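Local coordinates for putative silent information regulator 2 (Leishmania infantum, PDB 5OL0), which probably removes acetyl groups from protein lysines, consuming NAD and releasing nicotinamide and 2''-O-acetyl-ADP-ribose, at residues 103-108 / 285-290; 108-113 / 297-302; 214-219 / 239-244. One frame throughout, in Å; residues are numbered along the deposited sequence.

Interaction 1 (103-108 / 285-290); sequences QPTAVH and DCQENV
Gln-287 reaches from the first turn of helix 286-296 to the start of helix 106-116, its chain bent at chi2 (-65°) so that it crosses the side chains of Thr-105 and Val-107 at about a right angle. Gln-287 OE1 accepts from Val-107 N at 2.9 Å, in the carbonyl plane and on a lone pair. At the N-cap, Thr-105 OG1 sits in the crowded position and accepts from Val-107 N at 3.2 Å, so this N-H is gripped by a weak local capping bond and a straighter one (154°) from the other helix. Thr-105 OG1 is also bonded to Ala-44 O.

This is the tight end: the amide carbon and both its polar atoms lie against Thr-105, and Gln-287 OE1 comes to 3.2 Å from Ala-106 CB. Toward Val-290 the packing is looser and mostly apolar, with Val-107 CG2 3.8 Å from Val-290 CG2. On the outer side of the helix, Glu-288 starts away from the contact and is exposed; Asp-285 caps the helix by accepting from Gln-287 N.

Cys-286, its SG near Val-107 CG2, probably belongs to the NAD site, consistent with two helix N-termini meeting beside the cofactor pocket of the Rossmann-like sirtuin domain.

Interaction 2 (108-113 / 297-302); sequences HHFIRL and LGLSEA
The ring of Phe-110 is the flat group of this contact, and it meets the other segment at its edge. Leu-297 CD1 lies near the ring plane, 3.8 Å from Phe-110 CZ and slightly farther from CE1, and the two side chains cross at about a right angle. Leu-299 CD1 comes in obliquely and more loosely, 4.5 Å from Phe-110 CE1. Around the same ring, helix 286-296 contributes Val-290, Leu-293 and Ala-294.

The torsions explain the reach. Phe-110 has CG anti to its backbone N (chi1 -179°), which carries the ring away from the helix so that its far end meets Leu-297, although CB itself does not point there. Leu-113, one turn later, starts off directly at the other segment, with CG anti to the carbonyl carbon, and spreads its two methyls over the start of helix 300-308. Leu-113 CD2 touches Ala-302 CB at 4.0 Å, and Leu-113 CD1 lies 4.3 Å from Leu-299 CB.

Gly-298, with positive phi, ends helix 286-296 in a Schellman motif, and Leu-299 follows as the N-cap residue of the next helix. Leu-297 and Leu-299 flank Gly-298, where one helix ends and the next is about to begin, and both point at helix 106-116, while Ser-300 and Glu-301 point away. Leu-297 is further covered by Ala-25, Ile-28 and Arg-29 of helix 21-30.

No hydrogen bond or salt bridge joins the two segments. The side-chain contacts are carbon against carbon, at ordinary van der Waals spacing; the backbone Leu-299 O also lies 4.0 Å from Leu-113 CD1. The hold of helix 106-116 on the turn between the two C-terminal helices thus probably depends on shape and on the exclusion of water.

Interaction 3 (214-219 / 239-244); sequences VIIIGT and RVVMNR
Strands 214-217 and 239-242 run parallel, their axes 4.7 Å apart and turned by 14°, with Val-214 level with Arg-239 and Ile-217 with Met-242. Four hydrogen bonds zip them together, alternating in direction: Val-240 N to Val-214 O, Ile-216 N to Val-240 O, Met-242 N to Ile-216 O, and Gly-218 N to Met-242 O at 2.8 Å. The last extends the ladder one step beyond the strands, to a glycine with positive phi where the chain leaves the sheet.

Val-214, Ile-216, Arg-239 and Val-241 share one face. There Val-214 CG1, in the crowded position between N and the carbonyl carbon, presses to 3.3 Å against Arg-239 CG, a tight fit of two side chains lying side by side; the guanidinium leads away to a salt bridge with Asp-279. Ile-216 CD1 crosses obliquely to Val-241 CG2 at 4.0 Å. On the other face, Ile-217 CG1 nears Met-242 SD at 4.3 Å.

At the strand ends a water accepts from Thr-219 N at 2.9 Å and from Asn-243 ND2 at 3.1 Å, and donates weakly to Ile-216 O. Asn-243 OD1 is bonded to Glu-245 N. Apolar packing thus gives way to polar groups toward the C-terminal ends of the strands, as expected of a Rossmann-like sheet whose loops there, Gly-218 to Thr-219 and Asn-243 to Arg-244, probably receive NAD.

Overall arrangement
Interactions 1 and 3 are deep, interaction 3 within the central parallel sheet; interaction 2 lies nearer the surface, with partly exposed residues. Interactions 1 and 2 join helices packed beside the sheet; both use helix 106-116 and meet where Val-290 CG1 touches Phe-110 CB at 3.3 Å. Their partners belong to consecutive helices, 286-296 and 300-308. Interaction 1 also abuts the sheet, with Cys-286 and Val-107 against Ile-217 and Val-290 against Met-242. The chemistry follows place: backbone ladder in 214-219/239-244, a side-chain-to-backbone hydrogen bond beside apolar packing, near the probable NAD site, in 103-108/285-290, and packing without polar bonds in 108-113/297-302, about 17 Å, centre to centre, from interaction 3.

Interaction 1 (103-108 / 285-290)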
loop_
_atom_site.group_PDB
_atom_site.type_symbol
_atom_site.label_atom_id
_atom_site.label_comp_id
_atom_site.label_asym_id
_atom_site.label_seq_id
_atom_site.Cartn_x
_atom_site.Cartn_y
_atom_site.Cartn_z
ATOM N N GLN A 103 2.876 14.307 1.248
ATOM C CA GLN A 103 2.282 14.537 -0.056
ATOM C C GLN A 103 2.515 13.346 -1.010
ATOM O O GLN A 103 3.503 12.664 -0.903
ATOM C CB GLN A 103 2.969 15.739 -0.685
ATOM C CG GLN A 103 2.924 17.048 0.095
ATOM C CD GLN A 103 3.753 18.098 -0.645
ATOM O OE1 GLN A 103 3.195 18.973 -1.279
ATOM N NE2 GLN A 103 5.091 17.961 -0.635
ATOM N N PRO A 104 1.661 13.189 -2.002
ATOM C CA PRO A 104 1.829 12.069 -2.917
ATOM C C PRO A 104 3.083 12.117 -3.720
ATOM O O PRO A 104 3.543 13.178 -4.062
ATOM C CB PRO A 104 0.633 12.173 -3.864
ATOM C CG PRO A 104 -0.304 13.127 -3.251
ATOM C CD PRO A 104 0.404 13.929 -2.225
ATOM N N THR A 105 3.583 10.936 -4.041
ATOM C CA THR A 105 4.760 10.718 -4.862
ATOM C C THR A 105 4.374 10.557 -6.348
ATOM O O THR A 105 3.192 10.526 -6.707
ATOM C CB THR A 105 5.577 9.491 -4.421
ATOM O OG1 THR A 105 4.929 8.278 -4.837
ATOM C CG2 THR A 105 5.883 9.480 -2.905
ATOM N N ALA A 106 5.390 10.457 -7.193
ATOM C CA ALA A 106 5.218 10.141 -8.598
ATOM C C ALA A 106 4.419 8.836 -8.804
ATOM O O ALA A 106 3.510 8.790 -9.621
ATOM C CB ALA A 106 6.584 10.061 -9.269
ATOM N N VAL A 107 4.681 7.804 -8.010
ATOM C CA VAL A 107 3.874 6.574 -8.109
ATOM C C VAL A 107 2.376 6.895 -7.888
ATOM O O VAL A 107 1.510 6.428 -8.626
ATOM C CB VAL A 107 4.355 5.541 -7.057
ATOM C CG1 VAL A 107 3.335 4.435 -6.854
ATOM C CG2 VAL A 107 5.709 4.936 -7.445
ATOM N N HIS A 108 2.083 7.624 -6.822
ATOM C CA HIS A 108 0.707 7.939 -6.474
ATOM C C HIS A 108 -0.068 8.740 -7.572
ATOM O O HIS A 108 -1.281 8.469 -7.925
ATOM C CB HIS A 108 0.652 8.647 -5.109
ATOM C CG HIS A 108 1.247 7.865 -3.969
ATOM N ND1 HIS A 108 0.559 6.864 -3.315
ATOM C CD2 HIS A 108 2.448 7.946 -3.353
ATOM C CE1 HIS A 108 1.322 6.362 -2.361
ATOM N NE2 HIS A 108 2.463 7.005 -2.353
ATOM N N ASP A 285 14.717 2.564 -8.034
ATOM C CA ASP A 285 13.760 3.447 -7.436
ATOM C C ASP A 285 12.463 3.378 -8.254
ATOM O O ASP A 285 12.416 3.757 -9.458
ATOM C CB ASP A 285 14.299 4.859 -7.493
ATOM C CG ASP A 285 13.442 5.859 -6.741
ATOM O OD1 ASP A 285 12.399 5.537 -6.113
ATOM O OD2 ASP A 285 13.831 7.024 -6.815
ATOM N N CYS A 286 11.416 2.941 -7.574
ATOM C CA CYS A 286 10.091 2.802 -8.193
ATOM C C CYS A 286 9.589 4.176 -8.705
ATOM O O CYS A 286 8.890 4.222 -9.730
ATOM C CB CYS A 286 9.141 2.136 -7.218
ATOM S SG CYS A 286 8.790 3.098 -5.710
ATOM N N GLN A 287 10.032 5.277 -8.088
ATOM C CA GLN A 287 9.618 6.578 -8.532
ATOM C C GLN A 287 10.200 6.833 -9.943
ATOM O O GLN A 287 9.472 7.299 -10.830
ATOM C CB GLN A 287 10.022 7.689 -7.540
ATOM C CG GLN A 287 9.521 7.468 -6.139
ATOM C CD GLN A 287 8.027 7.501 -6.001
ATOM O OE1 GLN A 287 7.304 8.110 -6.817
ATOM N NE2 GLN A 287 7.553 6.965 -4.902
ATOM N N GLU A 288 11.478 6.517 -10.153
ATOM C CA GLU A 288 12.101 6.644 -11.460
ATOM C C GLU A 288 11.485 5.697 -12.479
ATOM O O GLU A 288 11.289 6.057 -13.586
ATOM C CB GLU A 288 13.596 6.305 -11.439
ATOM C CG GLU A 288 14.520 7.376 -10.894
ATOM C CD GLU A 288 15.958 6.855 -10.767
ATOM O OE1 GLU A 288 16.411 6.155 -11.712
ATOM O OE2 GLU A 288 16.625 7.142 -9.727
ATOM N N ASN A 289 11.227 4.468 -12.104
ATOM C CA ASN A 289 10.647 3.515 -13.029
ATOM C C ASN A 289 9.269 3.918 -13.491
ATOM O O ASN A 289 8.960 3.748 -14.665
ATOM C CB ASN A 289 10.613 2.115 -12.438
ATOM C CG ASN A 289 12.012 1.511 -12.321
ATOM O OD1 ASN A 289 12.840 1.749 -13.161
ATOM N ND2 ASN A 289 12.257 0.743 -11.280
ATOM N N VAL A 290 8.477 4.514 -12.608
ATOM C CA VAL A 290 7.132 4.946 -12.998
ATOM C C VAL A 290 7.241 6.112 -13.955
ATOM O O VAL A 290 6.458 6.205 -14.879
ATOM C CB VAL A 290 6.302 5.259 -11.760
ATOM C CG1 VAL A 290 5.137 6.120 -12.028
ATOM C CG2 VAL A 290 5.834 3.948 -11.126
#

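Interaction 2 (108-113 / 297-302)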
loop_
_atom_site.group_PDB
_atom_site.type_symbol
_atom_site.label_atom_id
_atom_site.label_comp_id
_atom_site.label_asym_id
_atom_site.label_seq_id
_atom_site.Cartn_x
_atom_site.Cartn_y
_atom_site.Cartn_z
ATOM N N HIS A 108 2.083 7.624 -6.822
ATOM C CA HIS A 108 0.707 7.939 -6.474
ATOM C C HIS A 108 -0.068 8.740 -7.572
ATOM O O HIS A 108 -1.281 8.469 -7.925
ATOM C CB HIS A 108 0.652 8.647 -5.109
ATOM C CG HIS A 108 1.247 7.865 -3.969
ATOM N ND1 HIS A 108 0.559 6.864 -3.315
ATOM C CD2 HIS A 108 2.448 7.946 -3.353
ATOM C CE1 HIS A 108 1.322 6.362 -2.361
ATOM N NE2 HIS A 108 2.463 7.005 -2.353
ATOM N N HIS A 109 0.605 9.757 -8.082
ATOM C CA HIS A 109 0.084 10.540 -9.191
ATOM C C HIS A 109 -0.075 9.654 -10.436
ATOM O O HIS A 109 -1.027 9.810 -11.159
ATOM C CB HIS A 109 1.014 11.723 -9.501
ATOM C CG HIS A 109 0.978 12.788 -8.453
ATOM N ND1 HIS A 109 -0.194 13.391 -8.069
ATOM C CD2 HIS A 109 1.956 13.342 -7.705
ATOM C CE1 HIS A 109 0.069 14.281 -7.138
ATOM N NE2 HIS A 109 1.367 14.298 -6.924
ATOM N N PHE A 110 0.874 8.765 -10.687
ATOM C CA PHE A 110 0.754 7.856 -11.822
ATOM C C PHE A 110 -0.535 7.036 -11.772
ATOM O O PHE A 110 -1.182 6.831 -12.766
ATOM C CB PHE A 110 1.989 6.949 -11.932
ATOM C CG PHE A 110 1.947 6.000 -13.094
ATOM C CD1 PHE A 110 2.066 6.474 -14.390
ATOM C CD2 PHE A 110 1.830 4.625 -12.906
ATOM C CE1 PHE A 110 2.021 5.630 -15.482
ATOM C CE2 PHE A 110 1.832 3.752 -13.999
ATOM C CZ PHE A 110 1.899 4.257 -15.299
ATOM N N ILE A 111 -0.852 6.509 -10.602
ATOM C CA ILE A 111 -2.023 5.720 -10.490
ATOM C C ILE A 111 -3.281 6.569 -10.802
ATOM O O ILE A 111 -4.258 6.095 -11.380
ATOM C CB ILE A 111 -2.080 5.071 -9.038
ATOM C CG1 ILE A 111 -0.914 4.121 -8.819
ATOM C CG2 ILE A 111 -3.389 4.356 -8.869
ATOM C CD1 ILE A 111 -0.757 3.639 -7.383
ATOM N N ARG A 112 -3.298 7.792 -10.294
ATOM C CA ARG A 112 -4.316 8.698 -10.659
ATOM C C ARG A 112 -4.394 8.846 -12.181
ATOM O O ARG A 112 -5.510 8.860 -12.751
ATOM C CB ARG A 112 -4.076 10.033 -9.999
ATOM C CG ARG A 112 -4.878 11.218 -10.532
ATOM C CD ARG A 112 -6.333 10.998 -10.321
ATOM N NE ARG A 112 -7.163 12.099 -10.823
ATOM C CZ ARG A 112 -7.280 13.338 -10.276
ATOM N NH1 ARG A 112 -8.124 14.212 -10.819
ATOM N NH2 ARG A 112 -6.572 13.740 -9.218
ATOM N N LEU A 113 -3.263 9.016 -12.841
ATOM C CA LEU A 113 -3.302 9.061 -14.317
ATOM C C LEU A 113 -3.885 7.804 -14.928
ATOM O O LEU A 113 -4.651 7.921 -15.878
ATOM C CB LEU A 113 -1.943 9.293 -14.906
ATOM C CG LEU A 113 -1.292 10.613 -14.507
ATOM C CD1 LEU A 113 0.030 10.693 -15.274
ATOM C CD2 LEU A 113 -2.164 11.847 -14.723
ATOM N N LEU A 297 4.266 5.566 -22.150
ATOM C CA LEU A 297 2.841 5.545 -22.276
ATOM C C LEU A 297 2.260 6.853 -22.880
ATOM O O LEU A 297 1.056 6.955 -23.092
ATOM C CB LEU A 297 2.226 5.241 -20.902
ATOM C CG LEU A 297 2.269 3.766 -20.478
ATOM C CD1 LEU A 297 1.739 3.726 -19.051
ATOM C CD2 LEU A 297 1.396 2.906 -21.364
ATOM N N GLY A 298 3.092 7.856 -23.126
ATOM C CA GLY A 298 2.612 9.124 -23.614
ATOM C C GLY A 298 1.999 9.966 -22.510
ATOM O O GLY A 298 1.200 10.874 -22.792
ATOM N N LEU A 299 2.353 9.685 -21.249
ATOM C CA LEU A 299 1.752 10.381 -20.110
ATOM C C LEU A 299 2.737 11.263 -19.344
ATOM O O LEU A 299 2.460 11.725 -18.227
ATOM C CB LEU A 299 1.157 9.359 -19.211
ATOM C CG LEU A 299 0.117 8.443 -19.814
ATOM C CD1 LEU A 299 -0.411 7.479 -18.773
ATOM C CD2 LEU A 299 -1.035 9.260 -20.368
ATOM N N SER A 300 3.873 11.560 -19.954
ATOM C CA SER A 300 4.933 12.260 -19.255
ATOM C C SER A 300 4.585 13.721 -18.981
ATOM O O SER A 300 4.978 14.242 -17.929
ATOM C CB SER A 300 6.275 12.164 -20.005
ATOM O OG SER A 300 6.139 12.728 -21.287
ATOM N N GLU A 301 3.814 14.367 -19.859
ATOM C CA GLU A 301 3.392 15.740 -19.559
ATOM C C GLU A 301 2.368 15.789 -18.474
ATOM O O GLU A 301 2.441 16.634 -17.648
ATOM C CB GLU A 301 2.880 16.486 -20.780
ATOM C CG GLU A 301 3.979 16.830 -21.771
ATOM C CD GLU A 301 5.099 17.648 -21.140
ATOM O OE1 GLU A 301 4.809 18.694 -20.531
ATOM O OE2 GLU A 301 6.269 17.230 -21.219
ATOM N N ALA A 302 1.391 14.894 -18.499
ATOM C CA ALA A 302 0.384 14.876 -17.450
ATOM C C ALA A 302 0.978 14.594 -16.071
ATOM O O ALA A 302 0.592 15.234 -15.061
ATOM C CB ALA A 302 -0.703 13.877 -17.790
#

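Interaction 3 (214-219 / 239-244)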
loop_
_atom_site.group_PDB
_atom_site.type_symbol
_atom_site.label_atom_id
_atom_site.label_comp_id
_atom_site.label_asym_id
_atom_site.label_seq_id
_atom_site.Cartn_x
_atom_site.Cartn_y
_atom_site.Cartn_z
ATOM N N VAL A 214 -1.053 -6.723 -13.629
ATOM C CA VAL A 214 -0.875 -6.364 -12.252
ATOM C C VAL A 214 0.509 -5.716 -12.123
ATOM O O VAL A 214 1.466 -6.158 -12.745
ATOM C CB VAL A 214 -1.173 -7.524 -11.299
ATOM C CG1 VAL A 214 -0.326 -8.707 -11.572
ATOM C CG2 VAL A 214 -0.982 -7.098 -9.857
ATOM N N ILE A 215 0.543 -4.570 -11.451
ATOM C CA ILE A 215 1.757 -3.811 -11.238
ATOM C C ILE A 215 1.791 -3.664 -9.745
ATOM O O ILE A 215 0.823 -3.166 -9.125
ATOM C CB ILE A 215 1.686 -2.393 -11.867
ATOM C CG1 ILE A 215 1.425 -2.477 -13.381
ATOM C CG2 ILE A 215 2.972 -1.625 -11.582
ATOM C CD1 ILE A 215 1.318 -1.101 -14.062
ATOM N N ILE A 216 2.898 -4.113 -9.157
ATOM C CA ILE A 216 3.008 -4.340 -7.737
ATOM C C ILE A 216 4.178 -3.494 -7.293
ATOM O O ILE A 216 5.332 -3.803 -7.649
ATOM C CB ILE A 216 3.326 -5.834 -7.474
ATOM C CG1 ILE A 216 2.253 -6.697 -8.093
ATOM C CG2 ILE A 216 3.583 -6.132 -5.972
ATOM C CD1 ILE A 216 2.604 -8.194 -8.157
ATOM N N ILE A 217 3.899 -2.397 -6.577
ATOM C CA ILE A 217 4.932 -1.398 -6.328
ATOM C C ILE A 217 5.271 -1.296 -4.863
ATOM O O ILE A 217 4.490 -0.730 -4.029
ATOM C CB ILE A 217 4.519 -0.012 -6.818
ATOM C CG1 ILE A 217 3.944 -0.129 -8.240
ATOM C CG2 ILE A 217 5.717 0.948 -6.640
ATOM C CD1 ILE A 217 3.451 1.148 -8.877
ATOM N N GLY A 218 6.481 -1.785 -4.546
ATOM C CA GLY A 218 7.043 -1.536 -3.229
ATOM C C GLY A 218 6.407 -2.330 -2.120
ATOM O O GLY A 218 6.441 -1.910 -0.968
ATOM N N THR A 219 5.807 -3.468 -2.447
ATOM C CA THR A 219 5.118 -4.259 -1.441
ATOM C C THR A 219 5.943 -5.441 -0.931
ATOM O O THR A 219 6.785 -5.969 -1.648
ATOM C CB THR A 219 3.830 -4.890 -1.978
ATOM O OG1 THR A 219 3.252 -5.617 -0.891
ATOM C CG2 THR A 219 4.118 -5.968 -3.012
ATOM N N ARG A 239 2.700 -9.794 -14.608
ATOM C CA ARG A 239 2.786 -9.291 -13.260
ATOM C C ARG A 239 4.100 -8.532 -13.152
ATOM O O ARG A 239 5.149 -9.099 -13.349
ATOM C CB ARG A 239 2.668 -10.412 -12.232
ATOM C CG ARG A 239 1.476 -11.327 -12.405
ATOM C CD ARG A 239 1.266 -12.256 -11.212
ATOM N NE ARG A 239 2.360 -13.218 -11.106
ATOM C CZ ARG A 239 2.424 -14.205 -10.194
ATOM N NH1 ARG A 239 1.459 -14.422 -9.305
ATOM N NH2 ARG A 239 3.451 -15.018 -10.199
ATOM N N VAL A 240 4.026 -7.232 -12.909
ATOM C CA VAL A 240 5.173 -6.366 -12.959
ATOM C C VAL A 240 5.489 -6.028 -11.520
ATOM O O VAL A 240 4.635 -5.488 -10.820
ATOM C CB VAL A 240 4.848 -5.063 -13.777
ATOM C CG1 VAL A 240 5.972 -4.066 -13.661
ATOM C CG2 VAL A 240 4.678 -5.421 -15.244
ATOM N N VAL A 241 6.690 -6.331 -11.057
ATOM C CA VAL A 241 7.031 -6.044 -9.659
ATOM C C VAL A 241 8.092 -4.977 -9.706
ATOM O O VAL A 241 9.112 -5.173 -10.377
ATOM C CB VAL A 241 7.530 -7.272 -8.896
ATOM C CG1 VAL A 241 7.862 -6.893 -7.462
ATOM C CG2 VAL A 241 6.479 -8.393 -8.961
ATOM N N MET A 242 7.808 -3.828 -9.095
ATOM C CA MET A 242 8.817 -2.768 -8.852
ATOM C C MET A 242 9.222 -2.753 -7.393
ATOM O O MET A 242 8.452 -2.336 -6.517
ATOM C CB MET A 242 8.281 -1.397 -9.240
ATOM C CG MET A 242 7.802 -1.277 -10.671
ATOM S SD MET A 242 7.196 0.388 -11.061
ATOM C CE MET A 242 7.025 0.185 -12.826
ATOM N N ASN A 243 10.444 -3.207 -7.105
ATOM C CA ASN A 243 10.853 -3.393 -5.704
ATOM C C ASN A 243 12.389 -3.328 -5.642
ATOM O O ASN A 243 13.043 -3.650 -6.616
ATOM C CB ASN A 243 10.306 -4.732 -5.167
ATOM C CG ASN A 243 10.192 -4.769 -3.639
ATOM O OD1 ASN A 243 11.194 -4.906 -2.958
ATOM N ND2 ASN A 243 8.979 -4.632 -3.102
ATOM N N ARG A 244 12.900 -2.881 -4.510
ATOM C CA ARG A 244 14.341 -2.890 -4.173
ATOM C C ARG A 244 14.840 -4.260 -3.741
ATOM O O ARG A 244 16.025 -4.398 -3.462
ATOM C CB ARG A 244 14.595 -1.970 -2.987
ATOM C CG ARG A 244 14.314 -0.485 -3.243
ATOM C CD ARG A 244 15.410 0.073 -4.112
ATOM N NE ARG A 244 15.450 1.509 -4.036
ATOM C CZ ARG A 244 16.334 2.289 -4.654
ATOM N NH1 ARG A 244 17.269 1.790 -5.454
ATOM N NH2 ARG A 244 16.262 3.603 -4.488
HETATM O O HOH W 1 6.535 -4.707 -4.953
#